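Local coordinates for protein DNA-(apurinic or apyrimidinic site) lyase (Xenopus laevis, PDB 6WCD) that incises the DNA backbone beside abasic sites as a weak endonuclease and removes nucleotides from 3' ends as a 3'-5' exonuclease in DNA repair, at residues 116-121 with 154-159. Sequence-based numbering, arbitrary orientation.
Sequences EGRAVL and KTYKLR. With BU1 (1,4-butanediol), chain G.
Glu116 and Tyr156 reach for each other from opposite directions, and the phenol hydroxyl comes to rest over the carboxylate face, with the carboxylate and ring planes 25° apart. OH of Tyr156 stands almost straight above CD of Glu116, at 3.1 Å. Both carboxylate oxygens therefore make poor angles with that hydroxyl, so no hydrogen bond forms between them; the phenol OH is hydrogen-bonded instead to the backbone O of Ser112. With CG anti to the backbone N (chi1 -177°), Tyr156 sets its ring against Glu116, in the loop before strand 119-127. In this endonuclease/exonuclease/phosphatase domain of the DNase I-like clan, the contact joins that loop to helix 152-173, which follows strand 133-142. Arg118 steadies the carboxylate side-on: its NE, at 2.9 Å, and its NH1, at 3.1 Å, both donate to Glu116 OE1 in a salt bridge, the oxygen sitting nearly in the guanidinium plane. Arg153 NH2 makes another salt bridge to the same oxygen. Turned 77° from the ring, the guanidinium brings NE to the Tyr156 edge, 4.2 Å from CE2. Arg118 NH2 is hydrogen-bonded to the backbone O of Tyr142, a probable active-site residue, and the Arg118 side chain lies about 10 Å from the bound magnesium ion.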
ATOM      1  N   GLU A 116       0.188   6.996 -12.638  1.00 13.56           N
ATOM      2  CA  GLU A 116      -1.159   7.119 -12.106  1.00 14.14           C
ATOM      3  C   GLU A 116      -1.199   7.196 -10.578  1.00 11.75           C
ATOM      4  O   GLU A 116      -2.266   7.072  -9.977  1.00 15.48           O
ATOM      5  CB  GLU A 116      -2.036   5.952 -12.584  1.00 14.39           C
ATOM      6  CG  GLU A 116      -2.235   5.954 -14.079  1.00 14.61           C
ATOM      7  CD  GLU A 116      -3.249   4.929 -14.602  1.00 15.51           C
ATOM      8  OE1 GLU A 116      -3.913   4.185 -13.807  1.00 14.98           O
ATOM      9  OE2 GLU A 116      -3.364   4.849 -15.871  1.00 16.74           O
ATOM     10  N   GLY A 117      -0.070   7.459  -9.953  1.00 12.36           N
ATOM     11  CA  GLY A 117      -0.071   7.642  -8.503  1.00 12.10           C
ATOM     12  C   GLY A 117      -0.431   6.397  -7.727  1.00 14.63           C
ATOM     13  O   GLY A 117      -1.201   6.462  -6.765  1.00 17.02           O
ATOM     14  N   ARG A 118       0.077   5.248  -8.151  1.00 11.50           N
ATOM     15  CA  ARG A 118      -0.342   3.986  -7.566  1.00 10.63           C
ATOM     16  C   ARG A 118       0.656   3.303  -6.655  1.00 11.22           C
ATOM     17  O   ARG A 118       0.365   2.229  -6.126  1.00 11.73           O
ATOM     18  CB  ARG A 118      -0.688   3.013  -8.701  1.00 11.08           C
ATOM     19  CG  ARG A 118      -1.901   3.466  -9.505  1.00 12.91           C
ATOM     20  CD  ARG A 118      -2.301   2.442 -10.579  1.00 14.76           C
ATOM     21  NE  ARG A 118      -3.481   2.931 -11.255  1.00 13.15           N
ATOM     22  CZ  ARG A 118      -4.706   2.921 -10.766  1.00 14.83           C
ATOM     23  NH1 ARG A 118      -5.694   3.492 -11.416  1.00 17.63           N
ATOM     24  NH2 ARG A 118      -4.952   2.284  -9.640  1.00 13.87           N
ATOM     25  N   ALA A 119       1.835   3.852  -6.460  1.00 10.34           N
ATOM     26  CA  ALA A 119       2.810   3.227  -5.575  1.00 10.39           C
ATOM     27  C   ALA A 119       3.731   4.256  -4.937  1.00 10.78           C
ATOM     28  O   ALA A 119       4.193   5.196  -5.604  1.00 12.04           O
ATOM     29  CB  ALA A 119       3.663   2.219  -6.322  1.00 12.53           C
ATOM     30  N   VAL A 120       4.018   4.082  -3.670  1.00 10.44           N
ATOM     31  CA  VAL A 120       5.034   4.861  -2.980  1.00 10.28           C
ATOM     32  C   VAL A 120       5.781   3.892  -2.069  1.00 11.84           C
ATOM     33  O   VAL A 120       5.184   2.986  -1.467  1.00 12.20           O
ATOM     34  CB  VAL A 120       4.439   6.090  -2.253  1.00 12.92           C
ATOM     35  CG1 VAL A 120       3.568   5.715  -1.147  1.00 13.88           C
ATOM     36  CG2 VAL A 120       5.558   7.048  -1.793  1.00 16.48           C
ATOM     37  N   LEU A 121       7.080   4.040  -2.054  1.00 10.88           N
ATOM     38  CA  LEU A 121       7.989   3.188  -1.275  1.00 10.86           C
ATOM     39  C   LEU A 121       8.692   4.013  -0.220  1.00 13.40           C
ATOM     40  O   LEU A 121       9.218   5.096  -0.508  1.00 13.70           O
ATOM     41  CB  LEU A 121       9.057   2.521  -2.140  1.00 12.83           C
ATOM     42  CG  LEU A 121       8.518   1.405  -3.040  1.00 17.87           C
ATOM     43  CD1 LEU A 121       7.641   1.897  -4.139  1.00 23.27           C
ATOM     44  CD2 LEU A 121       9.703   0.596  -3.584  1.00 21.62           C
ATOM     45  N   LYS A 154      -7.308  -4.281 -18.589  1.00 18.84           N
ATOM     46  CA  LYS A 154      -7.001  -5.583 -18.007  1.00 20.06           C
ATOM     47  C   LYS A 154      -5.521  -5.916 -18.182  1.00 16.17           C
ATOM     48  O   LYS A 154      -4.868  -6.385 -17.262  1.00 17.75           O
ATOM     49  CB  LYS A 154      -7.873  -6.664 -18.617  1.00 25.52           C
ATOM     50  CG  LYS A 154      -7.699  -8.010 -17.946  1.00 30.07           C
ATOM     51  CD  LYS A 154      -8.497  -9.088 -18.706  1.00 52.65           C
ATOM     52  CE  LYS A 154      -8.224 -10.475 -18.138  1.00 65.44           C
ATOM     53  NZ  LYS A 154      -9.084 -11.541 -18.742  1.00 68.43           N
ATOM     54  N   THR A 155      -5.002  -5.605 -19.368  1.00 16.79           N
ATOM     55  CA  THR A 155      -3.573  -5.807 -19.608  1.00 16.80           C
ATOM     56  C   THR A 155      -2.740  -4.923 -18.710  1.00 15.85           C
ATOM     57  O   THR A 155      -1.779  -5.379 -18.077  1.00 15.95           O
ATOM     58  CB  THR A 155      -3.258  -5.467 -21.060  1.00 17.73           C
ATOM     59  OG1 THR A 155      -4.092  -6.227 -21.941  1.00 18.72           O
ATOM     60  CG2 THR A 155      -1.816  -5.781 -21.379  1.00 19.57           C
ATOM     61  N   TYR A 156      -3.147  -3.664 -18.563  1.00 15.39           N
ATOM     62  CA  TYR A 156      -2.450  -2.757 -17.652  1.00 14.56           C
ATOM     63  C   TYR A 156      -2.365  -3.327 -16.246  1.00 13.91           C
ATOM     64  O   TYR A 156      -1.339  -3.277 -15.598  1.00 13.71           O
ATOM     65  CB  TYR A 156      -3.177  -1.391 -17.697  1.00 15.57           C
ATOM     66  CG  TYR A 156      -2.595  -0.271 -16.886  1.00 13.78           C
ATOM     67  CD1 TYR A 156      -1.579   0.501 -17.392  1.00 19.17           C
ATOM     68  CD2 TYR A 156      -3.073   0.041 -15.646  1.00 15.54           C
ATOM     69  CE1 TYR A 156      -1.008   1.516 -16.638  1.00 17.49           C
ATOM     70  CE2 TYR A 156      -2.506   1.065 -14.867  1.00 15.91           C
ATOM     71  CZ  TYR A 156      -1.496   1.825 -15.449  1.00 14.88           C
ATOM     72  OH  TYR A 156      -0.921   2.848 -14.689  1.00 18.25           O
ATOM     73  N   LYS A 157      -3.482  -3.875 -15.743  1.00 14.11           N
ATOM     74  CA  LYS A 157      -3.517  -4.399 -14.394  1.00 14.32           C
ATOM     75  C   LYS A 157      -2.520  -5.563 -14.219  1.00 13.34           C
ATOM     76  O   LYS A 157      -1.784  -5.623 -13.216  1.00 13.95           O
ATOM     77  CB  LYS A 157      -4.960  -4.850 -14.078  1.00 15.09           C
ATOM     78  CG  LYS A 157      -5.097  -5.405 -12.652  1.00 15.94           C
ATOM     79  CD  LYS A 157      -6.531  -5.929 -12.425  1.00 19.92           C
ATOM     80  CE  LYS A 157      -6.664  -6.315 -10.939  1.00 23.31           C
ATOM     81  NZ  LYS A 157      -7.996  -6.883 -10.616  1.00 27.15           N
ATOM     82  N   LEU A 158      -2.509  -6.481 -15.199  1.00 14.98           N
ATOM     83  CA  LEU A 158      -1.633  -7.653 -15.093  1.00 15.90           C
ATOM     84  C   LEU A 158      -0.168  -7.226 -15.212  1.00 14.71           C
ATOM     85  O   LEU A 158       0.691  -7.757 -14.506  1.00 16.53           O
ATOM     86  CB  LEU A 158      -2.017  -8.690 -16.134  1.00 18.72           C
ATOM     87  CG  LEU A 158      -3.465  -9.207 -15.983  1.00 23.22           C
ATOM     88  CD1 LEU A 158      -3.856 -10.090 -17.153  1.00 26.64           C
ATOM     89  CD2 LEU A 158      -3.574 -10.001 -14.701  1.00 26.76           C
ATOM     90  N   ARG A 159       0.107  -6.246 -16.085  1.00 15.22           N
ATOM     91  CA  ARG A 159       1.478  -5.723 -16.183  1.00 14.74           C
ATOM     92  C   ARG A 159       1.906  -4.994 -14.936  1.00 14.70           C
ATOM     93  O   ARG A 159       3.062  -5.097 -14.521  1.00 13.80           O
ATOM     94  CB  ARG A 159       1.587  -4.861 -17.425  1.00 15.25           C
ATOM     95  CG  ARG A 159       1.397  -5.657 -18.733  1.00 18.27           C
ATOM     96  CD  ARG A 159       2.520  -6.594 -18.980  1.00 19.25           C
ATOM     97  NE  ARG A 159       3.650  -5.853 -19.522  1.00 17.42           N
ATOM     98  CZ  ARG A 159       4.717  -6.426 -20.032  1.00 24.97           C
ATOM     99  NH1 ARG A 159       4.855  -7.740 -19.946  1.00 27.95           N
ATOM    100  NH2 ARG A 159       5.637  -5.676 -20.635  1.00 24.32           N
TER
HETATM  101  C1  BU1 G 406      -9.506  -9.580 -10.164  1.00 65.37           C
HETATM  102  C2  BU1 G 406      -8.292 -10.253 -10.824  1.00 64.72           C
HETATM  103  C3  BU1 G 406      -7.800  -9.497 -12.066  1.00 64.77           C
HETATM  104  C4  BU1 G 406      -7.800 -10.393 -13.311  1.00 60.73           C
HETATM  105  O5  BU1 G 406     -10.294 -10.554  -9.515  1.00 67.53           O
HETATM  106  O6  BU1 G 406      -8.212  -9.625 -14.414  1.00 66.57           O